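Local coordinates for ATP-dependent CLP protease, putative (Plasmodium falciparum, PDB 2F6I), which probably hydrolyses proteins to small peptides as the serine protease of an ATP-dependent Clp system, of which this chain is the catalytic domain, at residues S125-H134 / S180-A191; F168-D179 / A191-E199. One frame throughout, in Å; residues are numbered along the deposited sequence.

In the fold
Both contacts lie on the same side of the chain's centre, about 10 Å apart between their centres, and share helix 173-181, helix 188-194 and the residue Ala191. Contact 1 is the more deeply buried: it pairs strand 130-132 with the short strand 185-186 in a small mixed sheet and ends at the predicted active-site residue His134. Contact 2, only partly buried, centres on Tyr194, which reaches from helix 188-194 to helix 173-181, while Gly195 packs on the end of helix 151-169. Backbone bonding, sulfur and ring contacts and water bridging mark the first; a tyrosine-carboxylate bond marks the second. They meet where Ile133 packs on Tyr194 and Tyr184 CB lies against the backbone oxygen of Asp179.

Contact 1. Residues S125-H134 / S180-A191; sequences SLPNCRIMIH and SDRDYYMNALEA
Ile131 and Met186 form the hydrogen-bonded antiparallel pair that joins the two segments. Met186 N donates to Ile131 O at 2.7 Å, in the carbonyl plane, and Ile131 N returns a nearly straight bond to Met186 O. On the face of these two side chains Ile131 CD1 presses on Ala191 CB at 3.4 Å. Beyond the strand, Ile133 packs on Ser180 CB through CG2 and on Met186 CE through CG1.

Met132 and Tyr185 point to the other face. Met132, with CG wedged between its backbone N and carbonyl carbon (chi1 64°), bends at chi2 and chi3 and runs alongside Tyr185, bringing SD over the ring at 4.1 Å from its centroid, a Met-aromatic contact. Just past the strand, Tyr185 CE1 comes to the edge of the His134 ring, 3.4 Å from NE2, with the two ring planes 49° apart. Met132 CG lies over one face of the His134 ring and Asp183 OD1 over the opposite face, both toward the rim; OD1, 3.4 Å from His134 ND1, is poorly angled for a hydrogen bond. Asp183 CB adds a CH-pi contact to that ring.

Polar contacts finish the other end. Met186 O lies over one face of the Arg130 guanidinium, toward its rim, and NH1 sits beside Asn187 CB, while the Arg130 salt bridge goes to Glu153 of a second subunit. One water donates to Pro127 O and Cys129 O and accepts from Ala188 N; another accepts from Arg130 NH1 and donates to Glu190 OE1. Asn187 and Glu190 form a capping box at the start of helix 188-194, with Glu190 N bonded to Asn187 OD1 at 2.7 Å.

Here strand 185-186 flanks strand 130-132, just before His134, the predicted catalytic histidine of this ClpP-family (S14) peptidase, its ring bordered by Met132, Asp183 and Tyr185.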
loop_
_atom_site.group_PDB
_atom_site.type_symbol
_atom_site.label_atom_id
_atom_site.label_comp_id
_atom_site.label_asym_id
_atom_site.label_seq_id
_atom_site.Cartn_x
_atom_site.Cartn_y
_atom_site.Cartn_z
ATOM N N SER C 125 -18.648 -5.873 -41.165
ATOM C CA SER C 125 -17.471 -5.379 -40.477
ATOM C C SER C 125 -16.880 -4.190 -41.216
ATOM O O SER C 125 -16.848 -4.170 -42.446
ATOM C CB SER C 125 -16.418 -6.485 -40.375
ATOM O OG SER C 125 -15.167 -5.959 -39.966
ATOM N N LEU C 126 -16.434 -3.190 -40.463
ATOM C CA LEU C 126 -15.807 -2.028 -41.066
ATOM C C LEU C 126 -14.413 -2.486 -41.499
ATOM O O LEU C 126 -13.869 -3.440 -40.942
ATOM C CB LEU C 126 -15.738 -0.876 -40.058
ATOM C CG LEU C 126 -17.076 -0.165 -39.822
ATOM C CD1 LEU C 126 -16.946 0.825 -38.689
ATOM C CD2 LEU C 126 -17.506 0.551 -41.096
ATOM N N PRO C 127 -13.818 -1.807 -42.493
ATOM C CA PRO C 127 -12.496 -2.084 -43.070
ATOM C C PRO C 127 -11.301 -2.381 -42.151
ATOM O O PRO C 127 -10.611 -3.384 -42.336
ATOM C CB PRO C 127 -12.238 -0.852 -43.941
ATOM C CG PRO C 127 -13.594 -0.420 -44.336
ATOM C CD PRO C 127 -14.360 -0.554 -43.047
ATOM N N ASN C 128 -11.052 -1.509 -41.177
ATOM C CA ASN C 128 -9.902 -1.666 -40.284
ATOM C C ASN C 128 -10.038 -2.590 -39.079
ATOM O O ASN C 128 -9.097 -2.738 -38.305
ATOM C CB ASN C 128 -9.441 -0.287 -39.815
ATOM C CG ASN C 128 -8.866 0.541 -40.948
ATOM O OD1 ASN C 128 -9.251 1.695 -41.151
ATOM N ND2 ASN C 128 -7.934 -0.048 -41.693
ATOM N N CYS C 129 -11.192 -3.222 -38.922
ATOM C CA CYS C 129 -11.403 -4.120 -37.795
ATOM C C CYS C 129 -10.445 -5.314 -37.808
ATOM O O CYS C 129 -10.131 -5.868 -38.864
ATOM C CB CYS C 129 -12.846 -4.624 -37.797
ATOM S SG CYS C 129 -13.268 -5.631 -36.365
ATOM N N ARG C 130 -9.977 -5.701 -36.629
ATOM C CA ARG C 130 -9.081 -6.842 -36.499
ATOM C C ARG C 130 -9.866 -7.924 -35.772
ATOM O O ARG C 130 -10.383 -7.694 -34.679
ATOM C CB ARG C 130 -7.830 -6.457 -35.707
ATOM C CG ARG C 130 -7.031 -5.317 -36.333
ATOM C CD ARG C 130 -6.469 -5.707 -37.694
ATOM N NE ARG C 130 -5.339 -6.625 -37.577
ATOM C CZ ARG C 130 -4.787 -7.271 -38.600
ATOM N NH1 ARG C 130 -5.261 -7.109 -39.829
ATOM N NH2 ARG C 130 -3.752 -8.073 -38.393
ATOM N N ILE C 131 -9.959 -9.097 -36.388
ATOM C CA ILE C 131 -10.710 -10.215 -35.827
ATOM C C ILE C 131 -9.818 -11.420 -35.543
ATOM O O ILE C 131 -8.977 -11.787 -36.364
ATOM C CB ILE C 131 -11.832 -10.632 -36.802
ATOM C CG1 ILE C 131 -12.714 -9.420 -37.112
ATOM C CG2 ILE C 131 -12.658 -11.753 -36.209
ATOM C CD1 ILE C 131 -13.745 -9.661 -38.193
ATOM N N MET C 132 -10.011 -12.030 -34.378
ATOM C CA MET C 132 -9.228 -13.193 -33.969
ATOM C C MET C 132 -10.101 -14.192 -33.221
ATOM O O MET C 132 -11.188 -13.855 -32.756
ATOM C CB MET C 132 -8.075 -12.757 -33.069
ATOM C CG MET C 132 -8.537 -12.151 -31.761
ATOM S SD MET C 132 -7.576 -10.704 -31.320
ATOM C CE MET C 132 -7.796 -9.739 -32.807
ATOM N N ILE C 133 -9.613 -15.418 -33.094
ATOM C CA ILE C 133 -10.360 -16.466 -32.415
ATOM C C ILE C 133 -9.933 -16.636 -30.959
ATOM O O ILE C 133 -10.760 -16.913 -30.091
ATOM C CB ILE C 133 -10.190 -17.810 -33.151
ATOM C CG1 ILE C 133 -10.611 -17.644 -34.613
ATOM C CG2 ILE C 133 -11.016 -18.890 -32.467
ATOM C CD1 ILE C 133 -10.374 -18.874 -35.462
ATOM N N HIS C 134 -8.640 -16.463 -30.704
ATOM C CA HIS C 134 -8.074 -16.596 -29.362
ATOM C C HIS C 134 -8.604 -15.529 -28.399
ATOM O O HIS C 134 -9.341 -14.628 -28.801
ATOM C CB HIS C 134 -6.551 -16.501 -29.446
ATOM C CG HIS C 134 -6.061 -15.197 -29.999
ATOM N ND1 HIS C 134 -5.656 -14.152 -29.196
ATOM C CD2 HIS C 134 -5.942 -14.758 -31.274
ATOM C CE1 HIS C 134 -5.309 -13.126 -29.952
ATOM N NE2 HIS C 134 -5.474 -13.468 -31.217
ATOM N N SER C 180 -6.779 -20.673 -33.532
ATOM C CA SER C 180 -6.857 -20.039 -32.224
ATOM C C SER C 180 -5.535 -20.163 -31.470
ATOM O O SER C 180 -5.016 -19.179 -30.937
ATOM C CB SER C 180 -7.975 -20.668 -31.392
ATOM O OG SER C 180 -8.053 -20.058 -30.113
ATOM N N ASP C 181 -4.990 -21.376 -31.434
ATOM C CA ASP C 181 -3.741 -21.631 -30.729
ATOM C C ASP C 181 -2.548 -20.840 -31.252
ATOM O O ASP C 181 -1.556 -20.677 -30.543
ATOM C CB ASP C 181 -3.399 -23.125 -30.760
ATOM C CG ASP C 181 -4.438 -23.977 -30.054
ATOM O OD1 ASP C 181 -4.971 -23.528 -29.015
ATOM O OD2 ASP C 181 -4.708 -25.099 -30.532
ATOM N N ARG C 182 -2.635 -20.345 -32.482
ATOM C CA ARG C 182 -1.523 -19.591 -33.044
ATOM C C ARG C 182 -1.748 -18.082 -33.073
ATOM O O ARG C 182 -1.078 -17.368 -33.817
ATOM C CB ARG C 182 -1.188 -20.108 -34.453
ATOM C CG ARG C 182 -2.253 -19.877 -35.518
ATOM C CD ARG C 182 -1.918 -20.660 -36.789
ATOM N NE ARG C 182 -2.814 -20.352 -37.904
ATOM C CZ ARG C 182 -2.642 -19.338 -38.750
ATOM N NH1 ARG C 182 -1.603 -18.526 -38.616
ATOM N NH2 ARG C 182 -3.515 -19.135 -39.728
ATOM N N ASP C 183 -2.672 -17.600 -32.246
ATOM C CA ASP C 183 -2.978 -16.170 -32.176
ATOM C C ASP C 183 -3.064 -15.566 -33.570
ATOM O O ASP C 183 -2.293 -14.675 -33.924
ATOM C CB ASP C 183 -1.909 -15.423 -31.372
ATOM C CG ASP C 183 -1.800 -15.918 -29.944
ATOM O OD1 ASP C 183 -2.849 -16.062 -29.282
ATOM O OD2 ASP C 183 -0.663 -16.152 -29.480
ATOM N N TYR C 184 -4.013 -16.055 -34.356
ATOM C CA TYR C 184 -4.194 -15.588 -35.721
ATOM C C TYR C 184 -5.107 -14.361 -35.817
ATOM O O TYR C 184 -6.274 -14.407 -35.421
ATOM C CB TYR C 184 -4.728 -16.754 -36.571
ATOM C CG TYR C 184 -5.103 -16.421 -37.997
ATOM C CD1 TYR C 184 -4.343 -15.533 -38.757
ATOM C CD2 TYR C 184 -6.206 -17.026 -38.597
ATOM C CE1 TYR C 184 -4.674 -15.254 -40.086
ATOM C CE2 TYR C 184 -6.546 -16.760 -39.923
ATOM C CZ TYR C 184 -5.777 -15.872 -40.662
ATOM O OH TYR C 184 -6.118 -15.602 -41.971
ATOM N N TYR C 185 -4.549 -13.263 -36.324
ATOM C CA TYR C 185 -5.281 -12.010 -36.516
ATOM C C TYR C 185 -5.696 -11.902 -37.975
ATOM O O TYR C 185 -4.872 -12.076 -38.873
ATOM C CB TYR C 185 -4.405 -10.797 -36.185
ATOM C CG TYR C 185 -4.195 -10.541 -34.714
ATOM C CD1 TYR C 185 -3.501 -11.452 -33.916
ATOM C CD2 TYR C 185 -4.691 -9.381 -34.115
ATOM C CE1 TYR C 185 -3.309 -11.214 -32.556
ATOM C CE2 TYR C 185 -4.503 -9.135 -32.759
ATOM C CZ TYR C 185 -3.814 -10.053 -31.986
ATOM O OH TYR C 185 -3.632 -9.817 -30.644
ATOM N N MET C 186 -6.968 -11.606 -38.211
ATOM C CA MET C 186 -7.471 -11.469 -39.574
ATOM C C MET C 186 -7.904 -10.034 -39.830
ATOM O O MET C 186 -8.226 -9.304 -38.898
ATOM C CB MET C 186 -8.684 -12.380 -39.793
ATOM C CG MET C 186 -8.406 -13.862 -39.687
ATOM S SD MET C 186 -9.936 -14.824 -39.713
ATOM C CE MET C 186 -10.009 -15.411 -38.026
ATOM N N ASN C 187 -7.896 -9.625 -41.093
ATOM C CA ASN C 187 -8.368 -8.293 -41.438
ATOM C C ASN C 187 -9.803 -8.525 -41.906
ATOM O O ASN C 187 -10.232 -9.674 -42.038
ATOM C CB ASN C 187 -7.525 -7.654 -42.550
ATOM C CG ASN C 187 -7.517 -8.468 -43.834
ATOM O OD1 ASN C 187 -8.559 -8.924 -44.307
ATOM N ND2 ASN C 187 -6.334 -8.637 -44.414
ATOM N N ALA C 188 -10.544 -7.451 -42.148
ATOM C CA ALA C 188 -11.936 -7.563 -42.576
ATOM C C ALA C 188 -12.161 -8.618 -43.660
ATOM O O ALA C 188 -12.986 -9.522 -43.499
ATOM C CB ALA C 188 -12.440 -6.207 -43.060
ATOM N N LEU C 189 -11.426 -8.496 -44.760
ATOM C CA LEU C 189 -11.554 -9.420 -45.879
ATOM C C LEU C 189 -11.249 -10.868 -45.506
ATOM O O LEU C 189 -11.990 -11.782 -45.875
ATOM C CB LEU C 189 -10.643 -8.979 -47.026
ATOM C CG LEU C 189 -10.757 -9.814 -48.304
ATOM C CD1 LEU C 189 -12.214 -9.859 -48.764
ATOM C CD2 LEU C 189 -9.863 -9.218 -49.387
ATOM N N GLU C 190 -10.160 -11.081 -44.778
ATOM C CA GLU C 190 -9.791 -12.431 -44.377
ATOM C C GLU C 190 -10.882 -13.029 -43.495
ATOM O O GLU C 190 -11.114 -14.240 -43.510
ATOM C CB GLU C 190 -8.451 -12.411 -43.639
ATOM C CG GLU C 190 -7.324 -11.824 -44.476
ATOM C CD GLU C 190 -5.974 -11.868 -43.780
ATOM O OE1 GLU C 190 -5.877 -11.385 -42.630
ATOM O OE2 GLU C 190 -5.008 -12.379 -44.389
ATOM N N ALA C 191 -11.560 -12.172 -42.737
ATOM C CA ALA C 191 -12.638 -12.614 -41.861
ATOM C C ALA C 191 -13.804 -13.107 -42.708
ATOM O O ALA C 191 -14.449 -14.101 -42.377
ATOM C CB ALA C 191 -13.088 -11.470 -40.962
HETATM O O HOH W 1 -9.052 -5.154 -41.251
HETATM O O HOH W 2 -4.019 -9.038 -41.789
#

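Contact 2. Residues F168-D179 / A191-E199; sequences FTNQTVETIEKD and AKQYGIIDE
Tyr194 fits as a knob among Thr169, Thr175, Ile176 and Asp179, and its hydroxyl donates a 2.6 Å hydrogen bond to Asp179 OD2. The carboxylate oxygen lies in the ring plane at the edge and accepts through its anti lone pair. With CG anti to the backbone N (chi1 -157°), the ring reaches from the end of helix 188-194 across to helix 173-181. Ile176 CD1 also lies near the ring plane, but on the CE2 side, 3.5 Å from Tyr194 CE2, and Gln171 CG rests over one ring face, 3.9 Å from the centroid, as a CH-pi contact.

Near the helix ends the backbones come close as well. Gly195, in a Schellman motif with positive phi, has its CA 4.1 Å from Thr169 CA, and Thr169 CA makes a CA-H...O contact with Gly195 O. Thr169 CG2 also touches Ile196 CG1 at 3.6 Å.

Toward solvent the contact is looser. Gln171, partly exposed and bent at chi2, gives Tyr194 O a weak bond through NE2, at 3.1 Å and 128°.

Asp179 OD1 meanwhile forms a salt bridge with Arg182, so the two carboxylate oxygens have separate partners. The tyrosine hydroxyl and the arginine would together be expected to favour the ionised carboxylate and to fix its rotation, tying helix 173-181 to the end of helix 188-194 through this polar bond.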
loop_
_atom_site.group_PDB
_atom_site.type_symbol
_atom_site.label_atom_id
_atom_site.label_comp_id
_atom_site.label_asym_id
_atom_site.label_seq_id
_atom_site.Cartn_x
_atom_site.Cartn_y
_atom_site.Cartn_z
ATOM N N PHE C 168 -20.824 -21.785 -37.772
ATOM C CA PHE C 168 -21.145 -20.444 -38.262
ATOM C C PHE C 168 -20.280 -20.023 -39.447
ATOM O O PHE C 168 -20.692 -19.198 -40.260
ATOM C CB PHE C 168 -20.954 -19.406 -37.149
ATOM C CG PHE C 168 -21.904 -19.553 -35.993
ATOM C CD1 PHE C 168 -21.559 -19.053 -34.740
ATOM C CD2 PHE C 168 -23.144 -20.164 -36.151
ATOM C CE1 PHE C 168 -22.430 -19.159 -33.662
ATOM C CE2 PHE C 168 -24.026 -20.275 -35.077
ATOM C CZ PHE C 168 -23.667 -19.771 -33.830
ATOM N N THR C 169 -19.080 -20.585 -39.537
ATOM C CA THR C 169 -18.151 -20.227 -40.604
ATOM C C THR C 169 -17.900 -21.331 -41.624
ATOM O O THR C 169 -17.253 -21.097 -42.649
ATOM C CB THR C 169 -16.791 -19.806 -40.013
ATOM O OG1 THR C 169 -16.245 -20.892 -39.254
ATOM C CG2 THR C 169 -16.955 -18.596 -39.108
ATOM N N ASN C 170 -18.405 -22.527 -41.339
ATOM C CA ASN C 170 -18.236 -23.680 -42.222
ATOM C C ASN C 170 -16.822 -24.244 -42.153
ATOM O O ASN C 170 -16.483 -25.183 -42.875
ATOM C CB ASN C 170 -18.576 -23.308 -43.668
ATOM C CG ASN C 170 -20.026 -22.906 -43.836
ATOM O OD1 ASN C 170 -20.936 -23.692 -43.559
ATOM N ND2 ASN C 170 -20.252 -21.673 -44.289
ATOM N N GLN C 171 -15.996 -23.662 -41.289
ATOM C CA GLN C 171 -14.633 -24.140 -41.113
ATOM C C GLN C 171 -14.732 -25.360 -40.221
ATOM O O GLN C 171 -15.719 -25.531 -39.509
ATOM C CB GLN C 171 -13.769 -23.084 -40.428
ATOM C CG GLN C 171 -13.596 -21.808 -41.222
ATOM C CD GLN C 171 -12.931 -22.048 -42.556
ATOM O OE1 GLN C 171 -11.863 -22.657 -42.627
ATOM N NE2 GLN C 171 -13.555 -21.567 -43.625
ATOM N N THR C 172 -13.720 -26.213 -40.264
ATOM C CA THR C 172 -13.724 -27.408 -39.435
ATOM C C THR C 172 -13.213 -27.061 -38.045
ATOM O O THR C 172 -12.449 -26.102 -37.883
ATOM C CB THR C 172 -12.818 -28.503 -40.026
ATOM O OG1 THR C 172 -11.445 -28.106 -39.924
ATOM C CG2 THR C 172 -13.132 -28.707 -41.486
ATOM N N VAL C 173 -13.637 -27.830 -37.048
ATOM C CA VAL C 173 -13.206 -27.597 -35.680
ATOM C C VAL C 173 -11.678 -27.633 -35.586
ATOM O O VAL C 173 -11.079 -26.914 -34.782
ATOM C CB VAL C 173 -13.807 -28.654 -34.728
ATOM C CG1 VAL C 173 -13.381 -28.379 -33.296
ATOM C CG2 VAL C 173 -15.320 -28.642 -34.836
ATOM N N GLU C 174 -11.051 -28.469 -36.409
ATOM C CA GLU C 174 -9.595 -28.588 -36.414
ATOM C C GLU C 174 -8.957 -27.271 -36.839
ATOM O O GLU C 174 -8.036 -26.776 -36.186
ATOM C CB GLU C 174 -9.148 -29.699 -37.370
ATOM C CG GLU C 174 -9.519 -31.103 -36.922
ATOM C CD GLU C 174 -11.013 -31.278 -36.732
ATOM O OE1 GLU C 174 -11.771 -31.050 -37.700
ATOM O OE2 GLU C 174 -11.427 -31.645 -35.613
ATOM N N THR C 175 -9.450 -26.712 -37.939
ATOM C CA THR C 175 -8.932 -25.451 -38.451
ATOM C C THR C 175 -9.102 -24.348 -37.410
ATOM O O THR C 175 -8.168 -23.593 -37.139
ATOM C CB THR C 175 -9.658 -25.034 -39.745
ATOM O OG1 THR C 175 -9.410 -26.006 -40.767
ATOM C CG2 THR C 175 -9.172 -23.671 -40.218
ATOM N N ILE C 176 -10.298 -24.267 -36.831
ATOM C CA ILE C 176 -10.600 -23.257 -35.822
ATOM C C ILE C 176 -9.608 -23.332 -34.669
ATOM O O ILE C 176 -8.986 -22.335 -34.305
ATOM C CB ILE C 176 -12.022 -23.438 -35.237
ATOM C CG1 ILE C 176 -13.067 -23.397 -36.356
ATOM C CG2 ILE C 176 -12.300 -22.353 -34.202
ATOM C CD1 ILE C 176 -13.103 -22.098 -37.130
ATOM N N GLU C 177 -9.466 -24.522 -34.097
ATOM C CA GLU C 177 -8.558 -24.714 -32.978
ATOM C C GLU C 177 -7.114 -24.369 -33.331
ATOM O O GLU C 177 -6.442 -23.654 -32.586
ATOM C CB GLU C 177 -8.655 -26.150 -32.470
ATOM C CG GLU C 177 -7.680 -26.477 -31.362
ATOM C CD GLU C 177 -8.152 -27.630 -30.506
ATOM O OE1 GLU C 177 -8.693 -28.607 -31.070
ATOM O OE2 GLU C 177 -7.973 -27.561 -29.272
ATOM N N LYS C 178 -6.634 -24.875 -34.461
ATOM C CA LYS C 178 -5.268 -24.591 -34.882
ATOM C C LYS C 178 -5.070 -23.082 -34.990
ATOM O O LYS C 178 -4.079 -22.542 -34.498
ATOM C CB LYS C 178 -4.976 -25.260 -36.227
ATOM N N ASP C 179 -6.019 -22.403 -35.628
ATOM C CA ASP C 179 -5.931 -20.958 -35.790
ATOM C C ASP C 179 -5.943 -20.220 -34.458
ATOM O O ASP C 179 -5.205 -19.256 -34.270
ATOM C CB ASP C 179 -7.067 -20.439 -36.676
ATOM C CG ASP C 179 -6.889 -20.823 -38.131
ATOM O OD1 ASP C 179 -5.728 -20.853 -38.594
ATOM O OD2 ASP C 179 -7.903 -21.081 -38.814
ATOM N N ALA C 191 -11.560 -12.172 -42.737
ATOM C CA ALA C 191 -12.638 -12.614 -41.861
ATOM C C ALA C 191 -13.804 -13.107 -42.708
ATOM O O ALA C 191 -14.449 -14.101 -42.377
ATOM C CB ALA C 191 -13.088 -11.470 -40.962
ATOM N N LYS C 192 -14.073 -12.406 -43.802
ATOM C CA LYS C 192 -15.158 -12.781 -44.698
ATOM C C LYS C 192 -14.858 -14.125 -45.356
ATOM O O LYS C 192 -15.710 -15.012 -45.398
ATOM C CB LYS C 192 -15.344 -11.714 -45.773
ATOM C CG LYS C 192 -16.381 -12.072 -46.819
ATOM C CD LYS C 192 -16.443 -11.010 -47.895
ATOM C CE LYS C 192 -17.445 -11.375 -48.969
ATOM N NZ LYS C 192 -17.511 -10.315 -50.011
ATOM N N GLN C 193 -13.640 -14.268 -45.866
ATOM C CA GLN C 193 -13.220 -15.500 -46.520
ATOM C C GLN C 193 -13.261 -16.665 -45.540
ATOM O O GLN C 193 -13.450 -17.817 -45.937
ATOM C CB GLN C 193 -11.805 -15.344 -47.074
ATOM C CG GLN C 193 -11.642 -14.161 -48.014
ATOM C CD GLN C 193 -10.202 -13.952 -48.439
ATOM O OE1 GLN C 193 -9.301 -13.873 -47.601
ATOM N NE2 GLN C 193 -9.979 -13.855 -49.748
ATOM N N TYR C 194 -13.085 -16.357 -44.258
ATOM C CA TYR C 194 -13.098 -17.371 -43.211
ATOM C C TYR C 194 -14.539 -17.793 -42.943
ATOM O O TYR C 194 -14.797 -18.907 -42.487
ATOM C CB TYR C 194 -12.487 -16.804 -41.929
ATOM C CG TYR C 194 -11.933 -17.841 -40.973
ATOM C CD1 TYR C 194 -10.641 -18.344 -41.132
ATOM C CD2 TYR C 194 -12.691 -18.303 -39.900
ATOM C CE1 TYR C 194 -10.116 -19.277 -40.243
ATOM C CE2 TYR C 194 -12.175 -19.238 -39.004
ATOM C CZ TYR C 194 -10.888 -19.719 -39.180
ATOM O OH TYR C 194 -10.369 -20.628 -38.286
ATOM N N GLY C 195 -15.477 -16.893 -43.224
ATOM C CA GLY C 195 -16.881 -17.194 -43.008
ATOM C C GLY C 195 -17.448 -16.607 -41.727
ATOM O O GLY C 195 -18.510 -17.031 -41.264
ATOM N N ILE C 196 -16.744 -15.633 -41.152
ATOM C CA ILE C 196 -17.186 -14.984 -39.920
ATOM C C ILE C 196 -18.172 -13.860 -40.225
ATOM O O ILE C 196 -19.154 -13.676 -39.512
ATOM C CB ILE C 196 -15.984 -14.420 -39.126
ATOM C CG1 ILE C 196 -15.124 -15.579 -38.615
ATOM C CG2 ILE C 196 -16.470 -13.562 -37.960
ATOM C CD1 ILE C 196 -13.835 -15.150 -37.946
ATOM N N ILE C 197 -17.901 -13.107 -41.284
ATOM C CA ILE C 197 -18.785 -12.020 -41.694
ATOM C C ILE C 197 -19.165 -12.232 -43.152
ATOM O O ILE C 197 -18.459 -12.913 -43.894
ATOM C CB ILE C 197 -18.110 -10.638 -41.557
ATOM C CG1 ILE C 197 -16.824 -10.601 -42.385
ATOM C CG2 ILE C 197 -17.835 -10.340 -40.091
ATOM C CD1 ILE C 197 -16.127 -9.260 -42.389
ATOM N N ASP C 198 -20.279 -11.640 -43.563
ATOM C CA ASP C 198 -20.745 -11.784 -44.934
ATOM C C ASP C 198 -20.160 -10.735 -45.870
ATOM O O ASP C 198 -19.878 -11.026 -47.032
ATOM C CB ASP C 198 -22.270 -11.720 -44.970
ATOM C CG ASP C 198 -22.908 -12.712 -44.022
ATOM O OD1 ASP C 198 -22.652 -13.925 -44.170
ATOM O OD2 ASP C 198 -23.662 -12.279 -43.127
ATOM N N GLU C 199 -19.972 -9.517 -45.374
ATOM C CA GLU C 199 -19.419 -8.469 -46.219
ATOM C C GLU C 199 -18.677 -7.364 -45.484
ATOM O O GLU C 199 -18.938 -7.085 -44.315
ATOM C CB GLU C 199 -20.528 -7.855 -47.080
ATOM C CG GLU C 199 -21.785 -7.494 -46.317
ATOM C CD GLU C 199 -22.887 -6.988 -47.229
ATOM O OE1 GLU C 199 -23.203 -7.683 -48.221
ATOM O OE2 GLU C 199 -23.443 -5.900 -46.952
#